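Local coordinates for protein galactokinase (Bifidobacterium longum subsp. infantis ATCC 15697 = JCM 1222 = DSM 20088, PDB 6TEQ) that probably phosphorylates galactose with ATP as a GHMP-family galactokinase, and is held here with 2-deoxy-2-fluoro-galactose in its sugar pocket, at residues E200-L205 / V218-F223; D226-E231 / R315-G320; R311-A316 / R327-S332; V169-A174 / A194-T199; I58-R63 / R402-F407. One frame throughout, in Å; residues are numbered along the deposited sequence.

Contact 1 of 5, residues E200-L205 / V218-F223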
# COMPACT_ATOMS: atom_id res chain seq x y z
N GLU A 200 4.21 -6.99 -13.42
CA GLU A 200 4.07 -8.45 -13.19
C GLU A 200 5.46 -9.10 -13.08
O GLU A 200 6.37 -8.74 -13.84
CB GLU A 200 3.28 -9.10 -14.30
CG GLU A 200 2.98 -10.57 -14.04
CD GLU A 200 4.09 -11.58 -14.36
OE1 GLU A 200 4.94 -11.27 -15.27
OE2 GLU A 200 4.12 -12.67 -13.70
N GLY A 201 5.62 -9.95 -12.08
CA GLY A 201 6.88 -10.66 -11.83
C GLY A 201 8.00 -9.80 -11.25
O GLY A 201 9.15 -10.31 -11.21
N HIS A 202 7.75 -8.56 -10.86
CA HIS A 202 8.77 -7.65 -10.33
C HIS A 202 8.28 -6.94 -9.08
O HIS A 202 7.06 -6.71 -8.96
CB HIS A 202 9.13 -6.61 -11.40
CG HIS A 202 9.77 -7.19 -12.59
ND1 HIS A 202 9.05 -7.89 -13.54
CD2 HIS A 202 11.06 -7.23 -12.95
CE1 HIS A 202 9.89 -8.28 -14.48
NE2 HIS A 202 11.15 -7.91 -14.15
N ALA A 203 9.23 -6.59 -8.22
CA ALA A 203 9.04 -5.65 -7.11
C ALA A 203 9.52 -4.28 -7.56
O ALA A 203 10.45 -4.21 -8.36
CB ALA A 203 9.76 -6.22 -5.90
N LEU A 204 8.91 -3.26 -7.01
CA LEU A 204 9.21 -1.90 -7.36
C LEU A 204 10.20 -1.30 -6.34
O LEU A 204 9.84 -1.03 -5.15
CB LEU A 204 7.91 -1.13 -7.36
CG LEU A 204 8.05 0.32 -7.84
CD1 LEU A 204 8.18 0.34 -9.35
CD2 LEU A 204 6.88 1.16 -7.40
N LEU A 205 11.50 -1.26 -6.66
CA LEU A 205 12.45 -0.58 -5.70
C LEU A 205 12.26 0.93 -5.88
O LEU A 205 12.67 1.52 -6.89
CB LEU A 205 13.87 -1.02 -6.03
CG LEU A 205 14.94 -0.35 -5.21
CD1 LEU A 205 14.73 -0.49 -3.71
CD2 LEU A 205 16.29 -0.86 -5.65
N VAL A 218 12.40 4.76 -9.64
CA VAL A 218 12.05 3.35 -9.59
C VAL A 218 13.02 2.48 -10.37
O VAL A 218 13.53 2.86 -11.39
CB VAL A 218 10.63 3.08 -10.07
CG1 VAL A 218 9.60 3.66 -9.15
CG2 VAL A 218 10.36 3.36 -11.52
N SER A 219 13.02 1.22 -9.96
CA SER A 219 13.90 0.15 -10.48
C SER A 219 13.16 -1.18 -10.35
O SER A 219 12.97 -1.64 -9.20
CB SER A 219 15.21 0.17 -9.76
OG SER A 219 15.92 -1.00 -10.05
N GLN A 220 12.74 -1.77 -11.47
CA GLN A 220 11.94 -3.02 -11.42
C GLN A 220 12.90 -4.16 -11.05
O GLN A 220 13.89 -4.39 -11.79
CB GLN A 220 11.27 -3.29 -12.74
CG GLN A 220 10.28 -2.21 -13.14
CD GLN A 220 9.03 -2.10 -12.33
OE1 GLN A 220 8.70 -3.05 -11.66
NE2 GLN A 220 8.32 -0.97 -12.45
N GLN A 221 12.66 -4.82 -9.92
CA GLN A 221 13.54 -5.88 -9.43
C GLN A 221 12.83 -7.21 -9.68
O GLN A 221 11.63 -7.35 -9.38
CB GLN A 221 13.79 -5.69 -7.94
CG GLN A 221 14.60 -4.46 -7.63
CD GLN A 221 15.99 -4.63 -8.19
OE1 GLN A 221 16.57 -5.70 -8.14
NE2 GLN A 221 16.58 -3.50 -8.59
N GLU A 222 13.56 -8.17 -10.22
CA GLU A 222 13.04 -9.54 -10.45
C GLU A 222 12.42 -10.02 -9.14
O GLU A 222 13.06 -9.87 -8.07
CB GLU A 222 14.17 -10.45 -10.94
CG GLU A 222 14.70 -10.12 -12.34
CD GLU A 222 13.85 -10.71 -13.46
OE1 GLU A 222 12.77 -11.18 -13.14
OE2 GLU A 222 14.29 -10.72 -14.66
N PHE A 223 11.20 -10.55 -9.19
CA PHE A 223 10.56 -11.14 -8.02
C PHE A 223 9.74 -12.34 -8.48
O PHE A 223 8.51 -12.31 -8.45
CB PHE A 223 9.77 -10.11 -7.20
CG PHE A 223 9.47 -10.64 -5.83
CD1 PHE A 223 10.46 -10.81 -4.90
CD2 PHE A 223 8.16 -11.00 -5.49
CE1 PHE A 223 10.14 -11.31 -3.64
CE2 PHE A 223 7.86 -11.48 -4.24
CZ PHE A 223 8.86 -11.69 -3.35
O HOH W 1 6.96 -3.95 -9.64
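An antiparallel strand pair within the mixed sheet that includes strand 54-70 joins Ala203 to Gln221 and Leu205 to Ser219. In the first pair Gln221 N gives a nearly straight bond to Ala203 O (2.8 Å, 177°), and Ala203 N returns one to Gln221 O. In the second pair Leu205 N holds Ser219 O at 3.0 Å, while the return bond from Ser219 N is weak. Phe223 N adds a bond to Gly201 O (2.9 Å).

Between them lies the non-hydrogen-bonded pair Leu204 and Gln220. On its face Leu204 CD1 lies 3.4 Å from Gln220 NE2 and 3.6 Å from Val218 CG1. A bend at chi2 (-69°) turns Gln220 CD back, and the amide beyond bonds Thr199 OG1 through OE1 and Arg197 O through NE2. A water donates to Gln220 OE1 and, weakly, to His202 O. His202 ND1 bonds Glu200 O in the ring plane (2.8 Å), which helps set the ring's rotation. On the other face Leu205 and Gln221 lie side by side against Val314 of helix 294-318. Ala203 CB packs on Phe223 CB at 4.1 Å. This alternation of pairs is the pattern of an antiparallel beta-sheet.

Contact 2 of 5, residues D226-E231 / R315-G320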
# COMPACT_ATOMS: atom_id res chain seq x y z
N ASP A 226 8.49 -18.43 -8.38
CA ASP A 226 8.53 -19.80 -8.99
C ASP A 226 9.98 -20.20 -9.27
O ASP A 226 10.32 -21.39 -9.14
CB ASP A 226 7.74 -19.83 -10.29
CG ASP A 226 6.23 -19.64 -10.14
OD1 ASP A 226 5.68 -19.86 -9.07
OD2 ASP A 226 5.62 -19.25 -11.12
N LYS A 227 10.84 -19.20 -9.57
CA LYS A 227 12.26 -19.47 -9.91
C LYS A 227 12.91 -20.16 -8.70
O LYS A 227 13.84 -20.94 -8.89
CB LYS A 227 12.97 -18.14 -10.25
CG LYS A 227 14.44 -18.25 -10.58
CD LYS A 227 15.09 -16.93 -10.88
CE LYS A 227 16.57 -17.14 -11.13
NZ LYS A 227 17.17 -16.00 -11.84
N TYR A 228 12.46 -19.86 -7.48
CA TYR A 228 13.06 -20.36 -6.23
C TYR A 228 12.11 -21.33 -5.51
O TYR A 228 12.40 -21.66 -4.35
CB TYR A 228 13.48 -19.22 -5.35
CG TYR A 228 14.35 -18.23 -6.09
CD1 TYR A 228 15.67 -18.50 -6.33
CD2 TYR A 228 13.90 -16.97 -6.43
CE1 TYR A 228 16.47 -17.63 -7.05
CE2 TYR A 228 14.72 -16.05 -7.06
CZ TYR A 228 16.02 -16.38 -7.39
OH TYR A 228 16.83 -15.53 -8.07
N ASN A 229 11.08 -21.81 -6.20
CA ASN A 229 10.12 -22.74 -5.55
C ASN A 229 9.60 -22.16 -4.23
O ASN A 229 9.51 -22.88 -3.26
CB ASN A 229 10.73 -24.14 -5.36
CG ASN A 229 11.04 -24.78 -6.70
OD1 ASN A 229 10.45 -24.44 -7.71
ND2 ASN A 229 11.97 -25.73 -6.71
N LEU A 230 9.16 -20.90 -4.30
CA LEU A 230 8.65 -20.20 -3.13
C LEU A 230 7.19 -19.82 -3.33
O LEU A 230 6.64 -19.80 -4.49
CB LEU A 230 9.41 -18.88 -2.90
CG LEU A 230 10.91 -18.97 -2.69
CD1 LEU A 230 11.53 -17.57 -2.62
CD2 LEU A 230 11.17 -19.78 -1.44
N GLU A 231 6.60 -19.40 -2.23
CA GLU A 231 5.21 -18.93 -2.15
C GLU A 231 5.23 -17.78 -1.13
O GLU A 231 5.85 -17.93 -0.06
CB GLU A 231 4.30 -20.13 -1.81
CG GLU A 231 2.97 -19.79 -1.15
CD GLU A 231 2.09 -21.00 -0.85
OE1 GLU A 231 2.63 -22.15 -0.81
OE2 GLU A 231 0.89 -20.80 -0.64
N ARG A 315 19.68 -7.27 -2.94
CA ARG A 315 20.89 -8.04 -3.24
C ARG A 315 20.65 -9.54 -2.92
O ARG A 315 20.92 -10.40 -3.79
CB ARG A 315 22.06 -7.52 -2.42
CG ARG A 315 23.30 -8.39 -2.60
CD ARG A 315 24.38 -7.93 -1.68
NE ARG A 315 24.95 -6.69 -2.15
CZ ARG A 315 25.95 -6.07 -1.54
NH1 ARG A 315 26.51 -6.58 -0.43
NH2 ARG A 315 26.39 -4.95 -2.09
N ALA A 316 20.06 -9.83 -1.77
CA ALA A 316 19.85 -11.24 -1.34
C ALA A 316 18.96 -11.95 -2.33
O ALA A 316 19.22 -13.07 -2.74
CB ALA A 316 19.29 -11.34 0.05
N PHE A 317 17.84 -11.31 -2.69
CA PHE A 317 16.90 -12.00 -3.58
C PHE A 317 17.53 -12.20 -4.95
O PHE A 317 17.33 -13.26 -5.57
CB PHE A 317 15.55 -11.27 -3.63
CG PHE A 317 14.42 -12.17 -3.98
CD1 PHE A 317 13.83 -12.95 -2.99
CD2 PHE A 317 14.01 -12.31 -5.29
CE1 PHE A 317 12.81 -13.83 -3.33
CE2 PHE A 317 13.04 -13.22 -5.64
CZ PHE A 317 12.46 -14.00 -4.66
N ALA A 318 18.23 -11.20 -5.51
CA ALA A 318 18.91 -11.35 -6.82
C ALA A 318 19.95 -12.46 -6.76
O ALA A 318 20.18 -13.12 -7.77
CB ALA A 318 19.54 -10.02 -7.17
N GLN A 319 20.53 -12.72 -5.60
CA GLN A 319 21.53 -13.79 -5.41
C GLN A 319 20.86 -15.14 -5.14
O GLN A 319 21.58 -16.14 -5.05
CB GLN A 319 22.48 -13.46 -4.31
CG GLN A 319 23.46 -12.39 -4.65
CD GLN A 319 24.40 -12.07 -3.53
OE1 GLN A 319 24.20 -12.48 -2.39
NE2 GLN A 319 25.34 -11.20 -3.84
N GLY A 320 19.54 -15.16 -5.02
CA GLY A 320 18.84 -16.42 -4.73
C GLY A 320 19.11 -16.89 -3.31
O GLY A 320 18.94 -18.13 -3.03
O HOH W 2 15.77 -13.00 -8.40
O HOH W 3 19.31 -15.93 -8.38
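Tyr228, in the turn just before strand 230-236, meets Phe317 and Gly320 at the C-terminal end of helix 294-318.

The aromatic part is an offset edge-to-face pair. The edge of Tyr228 is turned toward the face of Phe317, with centroids 5.2 Å apart and planes at 80°. Tyr228 CE2 comes to 3.6 Å from Phe317 CE2. Phe317 has CG anti to its backbone N (chi1 -154°), which carries the ring from the helix toward Tyr228. Its ring also meets Phe223, and Ile322 touches it from helix 322-338.

The aliphatic part is smaller. Leu230 and Phe317 reach toward each other tip to tip, CD1 to CE1 at 4.0 Å. Within the segment 226-231, Lys227 CG lies 4.0 Å above the plane of the Tyr228 ring, over its centre.

The polar part runs through water. One water lies 2.8 Å from Tyr228 OH and donates to Phe317 O at 3.2 Å. A second donates to Ala318 O, but its link to the hydroxyl is too short to be trusted. Both lie in the plane of the Tyr228 ring, at its edge.

The last part is the helix end itself. Gly320 CA sits 3.5 Å from Tyr228 CE1, and Gly320 N bonds Phe317 O at 3.0 Å. Gly320 has a positive phi (70°), and two bonds lead back into the last turn. This is a Schellman motif, a common C-terminal helix cap.

Contact 3 of 5, residues R311-A316 / R327-S332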
# COMPACT_ATOMS: atom_id res chain seq x y z
N ARG A 311 18.13 -2.30 0.59
CA ARG A 311 19.30 -2.59 -0.28
C ARG A 311 19.69 -4.06 -0.08
O ARG A 311 19.80 -4.81 -1.09
CB ARG A 311 20.48 -1.69 0.08
CG ARG A 311 20.16 -0.20 -0.02
CD ARG A 311 21.43 0.62 -0.01
NE ARG A 311 21.19 2.05 0.32
CZ ARG A 311 20.92 2.96 -0.56
NH1 ARG A 311 20.89 2.60 -1.84
NH2 ARG A 311 20.72 4.21 -0.17
N SER A 312 19.84 -4.49 1.17
CA SER A 312 20.27 -5.86 1.49
C SER A 312 19.34 -6.91 0.85
O SER A 312 19.82 -7.94 0.39
CB SER A 312 20.42 -6.06 2.93
OG SER A 312 21.49 -5.22 3.40
N PHE A 313 18.03 -6.63 0.89
CA PHE A 313 17.07 -7.57 0.38
C PHE A 313 17.21 -7.67 -1.14
O PHE A 313 17.06 -8.76 -1.68
CB PHE A 313 15.66 -7.16 0.83
CG PHE A 313 14.64 -8.18 0.44
CD1 PHE A 313 14.23 -9.17 1.30
CD2 PHE A 313 14.07 -8.13 -0.81
CE1 PHE A 313 13.26 -10.09 0.95
CE2 PHE A 313 13.14 -9.08 -1.18
CZ PHE A 313 12.74 -10.07 -0.31
N VAL A 314 17.26 -6.52 -1.83
CA VAL A 314 17.38 -6.51 -3.30
C VAL A 314 18.60 -7.38 -3.66
O VAL A 314 18.52 -8.16 -4.61
CB VAL A 314 17.47 -5.05 -3.76
CG1 VAL A 314 17.96 -4.93 -5.16
CG2 VAL A 314 16.08 -4.37 -3.60
N ARG A 315 19.68 -7.27 -2.94
CA ARG A 315 20.89 -8.04 -3.24
C ARG A 315 20.65 -9.54 -2.92
O ARG A 315 20.92 -10.40 -3.79
CB ARG A 315 22.06 -7.52 -2.42
CG ARG A 315 23.30 -8.39 -2.60
CD ARG A 315 24.38 -7.93 -1.68
NE ARG A 315 24.95 -6.69 -2.15
CZ ARG A 315 25.95 -6.07 -1.54
NH1 ARG A 315 26.51 -6.58 -0.43
NH2 ARG A 315 26.39 -4.95 -2.09
N ALA A 316 20.06 -9.83 -1.77
CA ALA A 316 19.85 -11.24 -1.34
C ALA A 316 18.96 -11.95 -2.33
O ALA A 316 19.22 -13.07 -2.74
CB ALA A 316 19.29 -11.34 0.05
N ARG A 327 15.84 -13.63 6.59
CA ARG A 327 16.38 -12.98 7.81
C ARG A 327 16.10 -11.47 7.76
O ARG A 327 15.85 -10.85 8.77
CB ARG A 327 17.87 -13.28 7.97
CG ARG A 327 18.08 -14.75 8.30
CD ARG A 327 19.49 -15.00 8.68
NE ARG A 327 20.39 -14.86 7.60
CZ ARG A 327 20.86 -15.90 6.88
NH1 ARG A 327 20.41 -17.13 7.07
NH2 ARG A 327 21.70 -15.63 5.92
N LEU A 328 16.15 -10.92 6.56
CA LEU A 328 15.90 -9.45 6.39
C LEU A 328 14.42 -9.16 6.68
O LEU A 328 14.13 -8.18 7.34
CB LEU A 328 16.31 -9.05 4.99
CG LEU A 328 17.82 -8.90 4.84
CD1 LEU A 328 18.28 -9.07 3.41
CD2 LEU A 328 18.29 -7.56 5.36
N PHE A 329 13.51 -9.99 6.16
CA PHE A 329 12.10 -9.89 6.57
C PHE A 329 12.05 -9.85 8.10
O PHE A 329 11.29 -9.06 8.68
CB PHE A 329 11.25 -11.05 6.09
CG PHE A 329 10.61 -10.91 4.74
CD1 PHE A 329 11.03 -9.98 3.79
CD2 PHE A 329 9.46 -11.65 4.51
CE1 PHE A 329 10.39 -9.88 2.56
CE2 PHE A 329 8.84 -11.61 3.25
CZ PHE A 329 9.28 -10.68 2.32
N ASN A 330 12.69 -10.84 8.73
CA ASN A 330 12.56 -11.00 10.18
C ASN A 330 13.11 -9.78 10.90
O ASN A 330 12.46 -9.33 11.89
CB ASN A 330 13.27 -12.27 10.64
CG ASN A 330 12.57 -13.55 10.26
OD1 ASN A 330 11.37 -13.48 10.00
ND2 ASN A 330 13.29 -14.66 10.34
N ALA A 331 14.22 -9.23 10.48
CA ALA A 331 14.81 -8.06 11.17
C ALA A 331 13.93 -6.82 10.95
O ALA A 331 13.80 -5.98 11.82
CB ALA A 331 16.18 -7.79 10.62
N SER A 332 13.30 -6.72 9.80
CA SER A 332 12.31 -5.64 9.54
C SER A 332 11.17 -5.73 10.52
O SER A 332 10.81 -4.69 11.13
CB SER A 332 11.89 -5.66 8.07
OG SER A 332 10.77 -4.81 7.88
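Phe313 and Phe329 lie nearly parallel, yet their rings scarcely overlap. The planes are 10° apart, but the centroids are 5.4 Å apart because the rings are slid past each other. They meet corner to corner: Phe313 CE1 is 3.3 Å from Phe329 CE1, a tight contact, and Phe313 CZ is 3.7 Å from the same Phe329 atom. A chi2 of 18° sets the plane of the Phe329 ring nearly parallel to that of Phe313.

Leu328 is the other main side chain. It points toward helix 294-318, and its CB lies at the edge of the Phe313 ring, near the ring plane. Its two methyls divide the work. CD1 presses on the backbone, 3.5 Å from both Ser312 C and Phe313 N, and also reaches Ala316 CB at 4.2 Å. CD2 rests on Ser312 CB at 3.6 Å. Leu328 thus fits on one turn of the facing helix, against Ser312, Phe313 and Ala316.

Segments 311-316 and 327-332 run antiparallel, their axes 161° apart in N-to-C direction and 10.1 Å apart at closest approach. Their helices are consecutive, 294-318 and 322-338, so the pair is a helical hairpin. Ile44 touches both Phe313 and Leu328, and Phe329 packs on Ile374 and Leu376 of strand 372-378.

No hydrogen bond crosses between the segments. Beyond them, Ser332 OG of helix 322-338 bonds Glu306 of helix 294-318. Every side-chain pair in the contact itself meets through apolar atoms. The fit between these segments probably rests on shape and dispersion.

Contact 4 of 5, residues V169-A174 / A194-T199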
# COMPACT_ATOMS: atom_id res chain seq x y z
N VAL A 169 2.85 9.48 -12.41
CA VAL A 169 3.20 10.17 -11.14
C VAL A 169 2.24 11.35 -10.88
O VAL A 169 1.93 11.66 -9.73
CB VAL A 169 4.70 10.53 -11.15
CG1 VAL A 169 5.01 11.46 -9.99
CG2 VAL A 169 5.53 9.24 -11.15
N THR A 170 1.82 12.05 -11.93
CA THR A 170 0.82 13.12 -11.74
C THR A 170 -0.45 12.55 -11.10
O THR A 170 -1.03 13.16 -10.19
CB THR A 170 0.57 13.80 -13.08
OG1 THR A 170 1.80 14.51 -13.42
CG2 THR A 170 -0.59 14.77 -13.02
N LEU A 171 -0.90 11.40 -11.57
CA LEU A 171 -2.14 10.74 -11.08
C LEU A 171 -1.93 10.18 -9.68
O LEU A 171 -2.80 10.36 -8.86
CB LEU A 171 -2.51 9.65 -12.05
CG LEU A 171 -2.75 10.12 -13.48
CD1 LEU A 171 -3.15 9.00 -14.35
CD2 LEU A 171 -3.71 11.26 -13.59
N ILE A 172 -0.77 9.60 -9.44
CA ILE A 172 -0.32 9.22 -8.08
C ILE A 172 -0.43 10.40 -7.13
O ILE A 172 -0.97 10.24 -5.99
CB ILE A 172 1.07 8.62 -8.12
CG1 ILE A 172 1.00 7.26 -8.78
CG2 ILE A 172 1.65 8.53 -6.75
CD1 ILE A 172 2.35 6.78 -9.26
N ASN A 173 0.09 11.54 -7.52
CA ASN A 173 0.10 12.71 -6.61
C ASN A 173 -1.35 13.13 -6.33
O ASN A 173 -1.63 13.50 -5.16
CB ASN A 173 0.95 13.83 -7.18
CG ASN A 173 2.42 13.52 -7.05
OD1 ASN A 173 2.81 12.68 -6.20
ND2 ASN A 173 3.23 14.25 -7.83
N ALA A 174 -2.24 13.05 -7.30
CA ALA A 174 -3.65 13.41 -7.09
C ALA A 174 -4.27 12.42 -6.10
O ALA A 174 -5.10 12.80 -5.26
CB ALA A 174 -4.40 13.41 -8.40
N ALA A 194 3.02 1.83 -5.84
CA ALA A 194 2.88 0.38 -6.12
C ALA A 194 1.73 0.17 -7.06
O ALA A 194 1.88 -0.52 -8.07
CB ALA A 194 2.68 -0.40 -4.85
N SER A 195 0.57 0.73 -6.76
CA SER A 195 -0.68 0.39 -7.46
C SER A 195 -0.56 0.82 -8.92
O SER A 195 -1.13 0.18 -9.81
CB SER A 195 -1.85 1.08 -6.75
OG SER A 195 -3.07 0.62 -7.25
N MET A 196 0.20 1.87 -9.21
CA MET A 196 0.22 2.44 -10.57
C MET A 196 1.55 2.20 -11.28
O MET A 196 1.61 2.51 -12.49
CB MET A 196 -0.11 3.94 -10.58
CG MET A 196 -1.49 4.15 -10.06
SD MET A 196 -2.08 5.81 -10.41
CE MET A 196 -2.92 5.48 -11.96
N ARG A 197 2.55 1.61 -10.63
CA ARG A 197 3.87 1.49 -11.27
C ARG A 197 4.50 0.12 -11.14
O ARG A 197 5.49 -0.14 -11.88
CB ARG A 197 4.83 2.57 -10.76
CG ARG A 197 4.31 3.96 -10.97
CD ARG A 197 5.18 4.91 -10.29
NE ARG A 197 6.41 5.14 -11.07
CZ ARG A 197 7.40 5.88 -10.70
NH1 ARG A 197 7.44 6.40 -9.47
NH2 ARG A 197 8.39 6.09 -11.56
N CYS A 198 3.93 -0.79 -10.36
CA CYS A 198 4.47 -2.16 -10.29
C CYS A 198 4.30 -2.85 -11.63
O CYS A 198 3.43 -2.42 -12.44
CB CYS A 198 3.83 -2.94 -9.17
SG CYS A 198 4.42 -2.49 -7.52
N THR A 199 5.08 -3.89 -11.83
CA THR A 199 4.90 -4.75 -13.01
C THR A 199 4.83 -6.22 -12.59
O THR A 199 5.36 -6.64 -11.56
CB THR A 199 5.99 -4.48 -14.04
OG1 THR A 199 7.27 -4.84 -13.49
CG2 THR A 199 6.03 -3.04 -14.51
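Ile172 and the pair Met196 and Arg197 join helix 165-183 to helix 190-197, both within the GHMP kinase N-terminal domain. The tight part centres on Ile172. Its CD1 lies 3.5 Å from Arg197 CD, and the two side chains cross at about a right angle. Met196 was deposited in two conformers. In the one given, Ile172 CG1 meets Met196 SD at 3.8 Å and Met196 CB at 3.9 Å, as the two chains slide past each other in opposite directions. Cys147 and Leu151 of helix 141-156 also touch Met196.

The margins are looser. In the same conformer Met196 bends at chi3 (93°), which puts CE 4.2 Å from Leu171 CB. Val169 lies on the more open side and is partly exposed.

Arg197 carries polar bonds beyond the segments. NH2 forms a salt bridge with Asp165 and bonds Pro214 O, while NH1 bonds Asn217 and Asn193. These partners probably fix the guanidinium. The Ile172 side chain is about 6 Å from Gly189 of the galactose site and about 10 Å from the bound sugar, so the packing lies near that site. Over the centre of the Arg197 guanidinium, Val169 CG2 stands 3.8 Å above the plane.

Contact 5 of 5, residues I58-R63 / R402-F407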
# COMPACT_ATOMS: atom_id res chain seq x y z
N ILE A 58 5.16 -4.98 -4.10
CA ILE A 58 4.56 -5.68 -5.26
C ILE A 58 3.09 -5.33 -5.29
O ILE A 58 2.48 -5.04 -4.21
CB ILE A 58 4.78 -7.19 -5.20
CG1 ILE A 58 4.15 -7.82 -3.97
CG2 ILE A 58 6.25 -7.50 -5.32
CD1 ILE A 58 4.03 -9.30 -4.02
N ALA A 59 2.54 -5.39 -6.48
CA ALA A 59 1.08 -5.23 -6.64
C ALA A 59 0.47 -6.62 -6.48
O ALA A 59 0.96 -7.62 -7.10
CB ALA A 59 0.77 -4.67 -7.99
N LEU A 60 -0.59 -6.72 -5.70
CA LEU A 60 -1.35 -7.98 -5.61
C LEU A 60 -2.18 -8.22 -6.88
O LEU A 60 -2.53 -7.30 -7.62
CB LEU A 60 -2.24 -7.93 -4.38
CG LEU A 60 -1.54 -8.06 -3.04
CD1 LEU A 60 -2.55 -7.74 -1.98
CD2 LEU A 60 -1.01 -9.47 -2.85
N PRO A 61 -2.63 -9.46 -7.12
CA PRO A 61 -3.58 -9.68 -8.19
C PRO A 61 -4.97 -9.11 -7.85
O PRO A 61 -5.78 -8.89 -8.72
CB PRO A 61 -3.67 -11.18 -8.24
CG PRO A 61 -3.18 -11.72 -6.92
CD PRO A 61 -2.19 -10.70 -6.45
N HIS A 62 -5.20 -8.88 -6.57
CA HIS A 62 -6.48 -8.38 -6.01
C HIS A 62 -6.59 -6.91 -6.41
O HIS A 62 -5.68 -6.11 -6.10
CB HIS A 62 -6.50 -8.47 -4.49
CG HIS A 62 -6.39 -9.87 -4.03
ND1 HIS A 62 -5.19 -10.55 -4.13
CD2 HIS A 62 -7.31 -10.73 -3.51
CE1 HIS A 62 -5.39 -11.81 -3.71
NE2 HIS A 62 -6.67 -11.92 -3.29
N ARG A 63 -7.69 -6.53 -7.06
CA ARG A 63 -7.90 -5.20 -7.62
C ARG A 63 -9.25 -4.64 -7.17
O ARG A 63 -10.21 -5.43 -6.89
CB ARG A 63 -7.78 -5.22 -9.11
CG ARG A 63 -6.38 -5.65 -9.59
CD ARG A 63 -6.34 -6.20 -11.00
NE ARG A 63 -6.37 -5.22 -12.09
CZ ARG A 63 -5.34 -4.50 -12.52
NH1 ARG A 63 -4.16 -4.58 -11.94
NH2 ARG A 63 -5.50 -3.71 -13.58
N ARG A 402 -7.67 -14.45 7.74
CA ARG A 402 -7.93 -14.97 6.37
C ARG A 402 -6.65 -14.77 5.58
O ARG A 402 -5.87 -13.86 5.90
CB ARG A 402 -9.14 -14.30 5.74
CG ARG A 402 -8.97 -12.81 5.58
CD ARG A 402 -10.32 -12.13 5.28
NE ARG A 402 -10.15 -10.72 5.35
CZ ARG A 402 -11.15 -9.86 5.28
NH1 ARG A 402 -12.36 -10.32 4.97
NH2 ARG A 402 -10.90 -8.58 5.45
N ALA A 403 -6.48 -15.53 4.54
CA ALA A 403 -5.26 -15.49 3.75
C ALA A 403 -5.61 -15.13 2.32
O ALA A 403 -6.76 -15.07 1.93
CB ALA A 403 -4.54 -16.82 3.85
N LEU A 404 -4.59 -14.74 1.57
CA LEU A 404 -4.77 -14.35 0.16
C LEU A 404 -3.61 -14.98 -0.60
O LEU A 404 -2.48 -14.88 -0.13
CB LEU A 404 -4.64 -12.83 -0.01
CG LEU A 404 -5.63 -11.81 0.51
CD1 LEU A 404 -5.47 -11.70 1.99
CD2 LEU A 404 -5.30 -10.45 -0.15
N PRO A 405 -3.84 -15.52 -1.81
CA PRO A 405 -2.74 -15.83 -2.71
C PRO A 405 -2.05 -14.53 -3.09
O PRO A 405 -2.69 -13.47 -3.14
CB PRO A 405 -3.39 -16.48 -3.91
CG PRO A 405 -4.78 -15.89 -3.91
CD PRO A 405 -5.14 -15.73 -2.44
N ALA A 406 -0.76 -14.64 -3.36
CA ALA A 406 0.03 -13.43 -3.64
C ALA A 406 1.18 -13.77 -4.56
O ALA A 406 1.91 -14.71 -4.33
CB ALA A 406 0.47 -12.76 -2.36
N PHE A 407 1.43 -12.85 -5.46
CA PHE A 407 2.60 -12.84 -6.35
C PHE A 407 2.65 -11.43 -6.90
O PHE A 407 1.63 -10.71 -6.82
CB PHE A 407 2.45 -13.90 -7.42
CG PHE A 407 1.12 -13.90 -8.12
CD1 PHE A 407 0.88 -13.12 -9.24
CD2 PHE A 407 0.12 -14.76 -7.66
CE1 PHE A 407 -0.37 -13.16 -9.86
CE2 PHE A 407 -1.12 -14.80 -8.28
CZ PHE A 407 -1.37 -13.99 -9.38
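The His62 ring takes Leu404 CD2 over one face and Pro405 O at its edge. Leu404 CD2 sits 3.7 Å from the ring centroid and 9° off the normal, a nearly central CH-pi contact. Pro405 O is 3.2 Å from His62 CE1, near the ring plane. His62 NE2 bonds Ile7 O, and this bond helps fix the ring's rotation.

The Phe407 ring takes Pro61 over one face. Pro61 CG is 4.2 Å from its centroid and 27° off the normal, another CH-pi contact. Phe407 CB points away, but CG lies between the backbone N and the carbonyl carbon (chi1 48°), which brings the ring back over Pro61. Pro61 marks the corner of strand 54-70.

Beside the rings, Leu60 CD2 packs on Ala406 CB at 3.6 Å, and Ile58 CD1 reaches Phe407 C at 3.8 Å. The Leu60 side chain is about 7 Å from that of Ser140, an ADP-binding residue; no nucleotide is bound here.

No hydrogen bond joins the segments. Ala59 O and Phe407 O, two acceptors, stand 3.2 Å apart. Pro405 O and Phe407 N are buried without a partner in the model. Apolar and CH-pi contacts probably offset part of this cost.

In the fold
Along the chain, contact 5 opens first and closes last. Between its segments contacts 4, 1 and 2 follow in turn, and contact 3 begins on the stretch where contact 2 ends. Contacts 1 and 5 share the mixed sheet, where strands 202-207 and 54-70 are neighbours; their centres are about 16 Å apart. Helix 190-197 of contact 4 leads into strand 202-207. Contacts 2 and 3 both use helix 294-318, with centres about 12 Å apart. Contact 2 touches contact 1 through Phe317 and Phe223. Strands 230-236 and 402-404 pair, so contacts 2 and 5 reach the same sheet without touching. Contact 4 lies near the sugar site; contact 2 is away from the annotated sites.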